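Local atomic coordinates of UPF0135 protein SA1388 (Staphylococcus aureus subsp. aureus, PDB entry 3LNL), a protein that is of unknown function but holds a dinuclear zinc centre and assembles into a toroid-shaped homohexamer of the NIF3 family. Residues I261-E275 against V323-V335. The protein carries 2 engineered substitutions. Numbering follows the deposited sequence.
Sequences IKSKLNIPSVRFVGE and VNLIDINHYSEYV. With ZN (zinc ion), chain F; ZN (zinc ion), chain G.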
loop_
_atom_site.group_PDB
_atom_site.type_symbol
_atom_site.label_atom_id
_atom_site.label_comp_id
_atom_site.label_asym_id
_atom_site.label_seq_id
_atom_site.Cartn_x
_atom_site.Cartn_y
_atom_site.Cartn_z
ATOM N N ILE B 261 17.845 37.721 -13.734
ATOM C CA ILE B 261 17.223 37.343 -12.491
ATOM C C ILE B 261 18.304 37.004 -11.421
ATOM O O ILE B 261 18.083 37.217 -10.239
ATOM C CB ILE B 261 16.064 36.275 -12.654
ATOM C CG1 ILE B 261 16.565 34.876 -12.995
ATOM C CG2 ILE B 261 14.947 36.808 -13.647
ATOM C CD1 ILE B 261 15.436 33.872 -13.216
ATOM N N LYS B 262 19.482 36.543 -11.861
ATOM C CA LYS B 262 20.630 36.359 -10.978
ATOM C C LYS B 262 20.959 37.676 -10.297
ATOM O O LYS B 262 21.134 37.703 -9.068
ATOM C CB LYS B 262 21.864 35.854 -11.751
ATOM C CG LYS B 262 23.149 35.732 -10.880
ATOM C CD LYS B 262 24.386 35.314 -11.664
ATOM C CE LYS B 262 25.590 35.150 -10.739
ATOM N NZ LYS B 262 26.842 34.834 -11.439
ATOM N N SER B 263 21.019 38.762 -11.091
ATOM C CA SER B 263 21.275 40.081 -10.575
ATOM C C SER B 263 20.150 40.612 -9.666
ATOM O O SER B 263 20.389 41.080 -8.539
ATOM C CB SER B 263 21.560 41.022 -11.776
ATOM O OG SER B 263 21.698 42.320 -11.343
ATOM N N LYS B 264 18.913 40.469 -10.100
ATOM C CA LYS B 264 17.782 41.018 -9.353
ATOM C C LYS B 264 17.598 40.340 -7.993
ATOM O O LYS B 264 17.233 40.998 -7.027
ATOM C CB LYS B 264 16.481 40.896 -10.147
ATOM C CG LYS B 264 16.373 41.947 -11.231
ATOM C CD LYS B 264 15.127 41.855 -12.100
ATOM C CE LYS B 264 15.143 43.053 -13.099
ATOM N NZ LYS B 264 14.362 42.696 -14.303
ATOM N N LEU B 265 17.830 39.032 -7.931
ATOM C CA LEU B 265 17.721 38.306 -6.684
ATOM C C LEU B 265 19.053 38.149 -5.908
ATOM O O LEU B 265 19.073 37.447 -4.885
ATOM C CB LEU B 265 17.112 36.907 -6.934
ATOM C CG LEU B 265 15.608 36.881 -7.251
ATOM C CD1 LEU B 265 15.211 35.623 -8.028
ATOM C CD2 LEU B 265 14.831 36.926 -5.970
ATOM N N ASN B 266 20.128 38.741 -6.419
ATOM C CA ASN B 266 21.472 38.693 -5.836
ATOM C C ASN B 266 21.938 37.254 -5.559
ATOM O O ASN B 266 22.372 36.898 -4.453
ATOM C CB ASN B 266 21.472 39.508 -4.537
ATOM C CG ASN B 266 22.853 39.877 -4.090
ATOM O OD1 ASN B 266 23.749 40.088 -4.899
ATOM N ND2 ASN B 266 23.037 39.982 -2.771
ATOM N N ILE B 267 21.853 36.428 -6.584
ATOM C CA ILE B 267 22.171 35.047 -6.451
ATOM C C ILE B 267 23.627 34.874 -6.812
ATOM O O ILE B 267 24.072 35.422 -7.860
ATOM C CB ILE B 267 21.264 34.187 -7.379
ATOM C CG1 ILE B 267 19.804 34.620 -7.268
ATOM C CG2 ILE B 267 21.411 32.678 -7.034
ATOM C CD1 ILE B 267 18.887 33.848 -8.312
ATOM N N PRO B 268 24.391 34.111 -5.999
ATOM C CA PRO B 268 25.820 33.944 -6.290
ATOM C C PRO B 268 26.113 33.155 -7.555
ATOM O O PRO B 268 27.081 33.425 -8.241
ATOM C CB PRO B 268 26.362 33.191 -5.044
ATOM C CG PRO B 268 25.426 33.576 -3.947
ATOM C CD PRO B 268 24.059 33.648 -4.632
ATOM N N SER B 269 25.234 32.221 -7.883
ATOM C CA SER B 269 25.424 31.365 -9.046
ATOM C C SER B 269 24.041 30.932 -9.512
ATOM O O SER B 269 23.206 30.592 -8.708
ATOM C CB SER B 269 26.225 30.119 -8.662
ATOM O OG SER B 269 26.270 29.170 -9.703
ATOM N N VAL B 270 23.822 30.969 -10.836
ATOM C CA VAL B 270 22.631 30.434 -11.461
ATOM C C VAL B 270 23.051 29.449 -12.552
ATOM O O VAL B 270 24.134 29.593 -13.118
ATOM C CB VAL B 270 21.780 31.619 -12.003
ATOM C CG1 VAL B 270 20.772 31.186 -13.016
ATOM C CG2 VAL B 270 21.118 32.358 -10.770
ATOM N N ARG B 271 22.221 28.437 -12.796
ATOM C CA ARG B 271 22.425 27.528 -13.917
ATOM C C ARG B 271 21.126 27.302 -14.682
ATOM O O ARG B 271 19.999 27.323 -14.109
ATOM C CB ARG B 271 23.031 26.186 -13.437
ATOM C CG ARG B 271 22.245 25.484 -12.382
ATOM C CD ARG B 271 23.058 24.409 -11.656
ATOM N NE ARG B 271 22.279 23.808 -10.558
ATOM C CZ ARG B 271 22.747 22.894 -9.712
ATOM N NH1 ARG B 271 24.001 22.467 -9.803
ATOM N NH2 ARG B 271 21.947 22.365 -8.781
ATOM N N PHE B 272 21.263 27.114 -15.994
ATOM C CA PHE B 272 20.119 26.948 -16.819
ATOM C C PHE B 272 20.286 25.772 -17.735
ATOM O O PHE B 272 21.378 25.271 -17.928
ATOM C CB PHE B 272 19.757 28.231 -17.561
ATOM C CG PHE B 272 20.758 28.678 -18.581
ATOM C CD1 PHE B 272 20.691 28.228 -19.885
ATOM C CD2 PHE B 272 21.713 29.626 -18.258
ATOM C CE1 PHE B 272 21.617 28.671 -20.820
ATOM C CE2 PHE B 272 22.597 30.096 -19.203
ATOM C CZ PHE B 272 22.556 29.600 -20.473
ATOM N N VAL B 273 19.156 25.288 -18.208
ATOM C CA VAL B 273 19.112 24.170 -19.117
ATOM C C VAL B 273 18.347 24.612 -20.331
ATOM O O VAL B 273 17.192 25.039 -20.215
ATOM C CB VAL B 273 18.395 22.933 -18.474
ATOM C CG1 VAL B 273 18.332 21.727 -19.464
ATOM C CG2 VAL B 273 19.082 22.530 -17.170
ATOM N N GLY B 274 18.976 24.486 -21.496
ATOM C CA GLY B 274 18.364 24.875 -22.791
ATOM C C GLY B 274 19.365 25.683 -23.611
ATOM O O GLY B 274 20.419 26.078 -23.097
ATOM N N GLU B 275 19.044 25.913 -24.875
ATOM C CA GLU B 275 19.912 26.661 -25.781
ATOM C C GLU B 275 19.987 28.093 -25.220
ATOM O O GLU B 275 18.971 28.689 -24.845
ATOM C CB GLU B 275 19.369 26.667 -27.255
ATOM C CG GLU B 275 19.083 25.286 -27.990
ATOM C CD GLU B 275 18.431 25.439 -29.437
ATOM O OE1 GLU B 275 17.852 26.521 -29.781
ATOM O OE2 GLU B 275 18.515 24.481 -30.260
ATOM N N VAL B 323 12.679 21.000 -22.659
ATOM C CA VAL B 323 12.061 21.780 -21.603
ATOM C C VAL B 323 13.148 22.701 -21.010
ATOM O O VAL B 323 14.200 22.236 -20.520
ATOM C CB VAL B 323 11.388 20.886 -20.531
ATOM C CG1 VAL B 323 10.900 21.763 -19.306
ATOM C CG2 VAL B 323 10.216 20.116 -21.135
ATOM N N ASN B 324 12.941 24.007 -21.083
ATOM C CA ASN B 324 13.939 24.898 -20.589
ATOM C C ASN B 324 13.808 25.167 -19.074
ATOM O O ASN B 324 12.714 25.375 -18.574
ATOM C CB ASN B 324 13.896 26.216 -21.354
ATOM C CG ASN B 324 14.074 26.032 -22.816
ATOM O OD1 ASN B 324 14.988 25.329 -23.243
ATOM N ND2 ASN B 324 13.210 26.641 -23.604
ATOM N N LEU B 325 14.928 25.132 -18.362
ATOM C CA LEU B 325 14.909 25.304 -16.907
ATOM C C LEU B 325 15.899 26.373 -16.488
ATOM O O LEU B 325 16.895 26.579 -17.173
ATOM C CB LEU B 325 15.302 24.021 -16.197
ATOM C CG LEU B 325 14.521 22.758 -16.478
ATOM C CD1 LEU B 325 15.262 21.564 -15.783
ATOM C CD2 LEU B 325 13.075 22.852 -16.056
ATOM N N ILE B 326 15.577 27.055 -15.395
ATOM C CA ILE B 326 16.532 27.839 -14.627
ATOM C C ILE B 326 16.444 27.426 -13.153
ATOM O O ILE B 326 15.379 27.447 -12.524
ATOM C CB ILE B 326 16.356 29.398 -14.747
ATOM C CG1 ILE B 326 16.385 29.847 -16.202
ATOM C CG2 ILE B 326 17.475 30.104 -13.964
ATOM C CD1 ILE B 326 15.930 31.245 -16.479
ATOM N N ASP B 327 17.599 27.065 -12.603
ATOM C CA ASP B 327 17.790 26.876 -11.178
ATOM C C ASP B 327 18.243 28.174 -10.552
ATOM O O ASP B 327 19.398 28.563 -10.668
ATOM C CB ASP B 327 18.815 25.770 -10.940
ATOM C CG ASP B 327 18.854 25.255 -9.502
ATOM O OD1 ASP B 327 18.318 25.925 -8.592
ATOM O OD2 ASP B 327 19.445 24.163 -9.299
ATOM N N ILE B 328 17.329 28.831 -9.838
ATOM C CA ILE B 328 17.666 30.047 -9.092
ATOM C C ILE B 328 18.067 29.743 -7.627
ATOM O O ILE B 328 18.330 30.679 -6.823
ATOM C CB ILE B 328 16.533 31.058 -9.073
ATOM C CG1 ILE B 328 15.237 30.451 -8.535
ATOM C CG2 ILE B 328 16.373 31.672 -10.447
ATOM C CD1 ILE B 328 14.113 31.538 -8.219
ATOM N N ASN B 329 18.117 28.444 -7.320
ATOM C CA ASN B 329 18.371 27.903 -5.987
ATOM C C ASN B 329 17.130 27.975 -5.110
ATOM O O ASN B 329 16.252 28.845 -5.283
ATOM C CB ASN B 329 19.613 28.547 -5.347
ATOM C CG ASN B 329 20.859 28.429 -6.246
ATOM O OD1 ASN B 329 21.104 27.369 -6.831
ATOM N ND2 ASN B 329 21.567 29.547 -6.445
ATOM N N HIS B 330 16.979 26.981 -4.255
ATOM C CA HIS B 330 15.865 26.911 -3.338
ATOM C C HIS B 330 15.938 28.128 -2.420
ATOM O O HIS B 330 14.884 28.710 -2.075
ATOM C CB HIS B 330 16.032 25.631 -2.541
ATOM C CG HIS B 330 14.868 25.209 -1.698
ATOM N ND1 HIS B 330 14.498 23.876 -1.593
ATOM C CD2 HIS B 330 14.030 25.904 -0.898
ATOM C CE1 HIS B 330 13.495 23.775 -0.727
ATOM N NE2 HIS B 330 13.128 24.996 -0.365
ATOM N N TYR B 331 17.175 28.510 -2.036
ATOM C CA TYR B 331 17.368 29.657 -1.178
ATOM C C TYR B 331 16.705 30.965 -1.672
ATOM O O TYR B 331 16.406 31.850 -0.848
ATOM C CB TYR B 331 18.857 29.897 -0.838
ATOM C CG TYR B 331 19.021 30.953 0.222
ATOM C CD1 TYR B 331 18.602 30.698 1.524
ATOM C CD2 TYR B 331 19.457 32.223 -0.100
ATOM C CE1 TYR B 331 18.628 31.680 2.504
ATOM C CE2 TYR B 331 19.525 33.223 0.875
ATOM C CZ TYR B 331 19.080 32.930 2.195
ATOM O OH TYR B 331 19.140 33.890 3.168
ATOM N N SER B 332 16.436 31.093 -2.971
ATOM C CA SER B 332 15.728 32.241 -3.470
ATOM C C SER B 332 14.316 32.434 -2.918
ATOM O O SER B 332 13.790 33.524 -3.030
ATOM C CB SER B 332 15.730 32.316 -4.975
ATOM O OG SER B 332 17.032 32.578 -5.468
ATOM N N GLU B 333 13.753 31.443 -2.240
ATOM C CA GLU B 333 12.564 31.704 -1.414
ATOM C C GLU B 333 12.765 32.762 -0.316
ATOM O O GLU B 333 11.790 33.232 0.272
ATOM C CB GLU B 333 12.054 30.412 -0.800
ATOM C CG GLU B 333 11.503 29.441 -1.792
ATOM C CD GLU B 333 10.740 28.369 -1.122
ATOM O OE1 GLU B 333 9.492 28.449 -1.154
ATOM O OE2 GLU B 333 11.373 27.504 -0.489
ATOM N N TYR B 334 14.016 33.178 -0.066
ATOM C CA TYR B 334 14.273 34.209 0.970
ATOM C C TYR B 334 13.566 35.511 0.702
ATOM O O TYR B 334 13.419 36.317 1.612
ATOM C CB TYR B 334 15.788 34.509 1.141
ATOM C CG TYR B 334 16.295 35.441 0.068
ATOM C CD1 TYR B 334 16.230 36.797 0.255
ATOM C CD2 TYR B 334 16.791 34.961 -1.164
ATOM C CE1 TYR B 334 16.640 37.700 -0.726
ATOM C CE2 TYR B 334 17.260 35.871 -2.163
ATOM C CZ TYR B 334 17.169 37.231 -1.930
ATOM O OH TYR B 334 17.547 38.158 -2.867
ATOM N N VAL B 335 13.095 35.724 -0.533
ATOM C CA VAL B 335 12.321 36.918 -0.847
ATOM C C VAL B 335 11.080 37.014 0.011
ATOM O O VAL B 335 10.506 38.082 0.115
ATOM C CB VAL B 335 11.890 37.017 -2.388
ATOM C CG1 VAL B 335 13.142 37.082 -3.285
ATOM C CG2 VAL B 335 10.980 35.845 -2.793
HETATM ZN ZN ZN F . 11.044 25.663 0.407
HETATM ZN ZN ZN G . 8.048 27.298 -0.483
HETATM O O HOH W 1 16.140 25.352 -25.703
HETATM O O HOH W 2 10.961 23.634 1.360
HETATM O O HOH W 3 10.347 24.508 -1.364
HETATM O O HOH W 4 8.896 25.756 0.642
HETATM O O HOH W 5 8.533 25.784 -1.994
#
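Arg271 lies alongside Asp327 and grips it side-on: NE and NH2 both donate to OD2, at 3.1 Å from each nitrogen, forming a salt bridge. The chain, extended from CG to NE, brings OD2 into the guanidinium plane, while the carboxylate is turned 47° from it; NH2 meets OD2 nearly along the C-O bond, NE from above the carboxylate plane. OD2 also accepts from the backbone of Ile310, and Asp327 OD1 takes the N-H of Asn329 in an Asx turn, so both oxygens help fix the carboxylate. The two residues are neighbours in the antiparallel ladder of strands 271-273 and 325-327, joined by Asp327 N to Arg271 O; Val273 and Leu325 form the next hydrogen-bonded pair.

Packing is close where Ile261, Leu265, Ile267 and Val270 meet Ile326 and Ile328. The side chain of Ile261 crosses that of Ile328 at about a right angle, CD1 3.7 Å from CG2, and Ile267, with CG1 beside its backbone N (chi1 -46°), puts CD1 against Ile328 CB and the Ser332 hydroxyl. Asn329 ND2 donates a hydrogen bond to Ser269 O at 3.0 Å, and Tyr334 OH another to Leu265 O at 2.6 Å, from above the carbonyl plane. The loose, solvent side is at exposed Glu275, where one water joins Asn324 OD1 to Glu275 N.

Arg271 NH1 binds Tyr369 of a second subunit. The 3-10 segment supplies His330 and bridging Glu333 to two zinc ions completed by His68, His69, Asp106 and waters: an antiparallel strand pairing, extended into that subunit, that leads into the dinuclear metal site of the NIF3 fold.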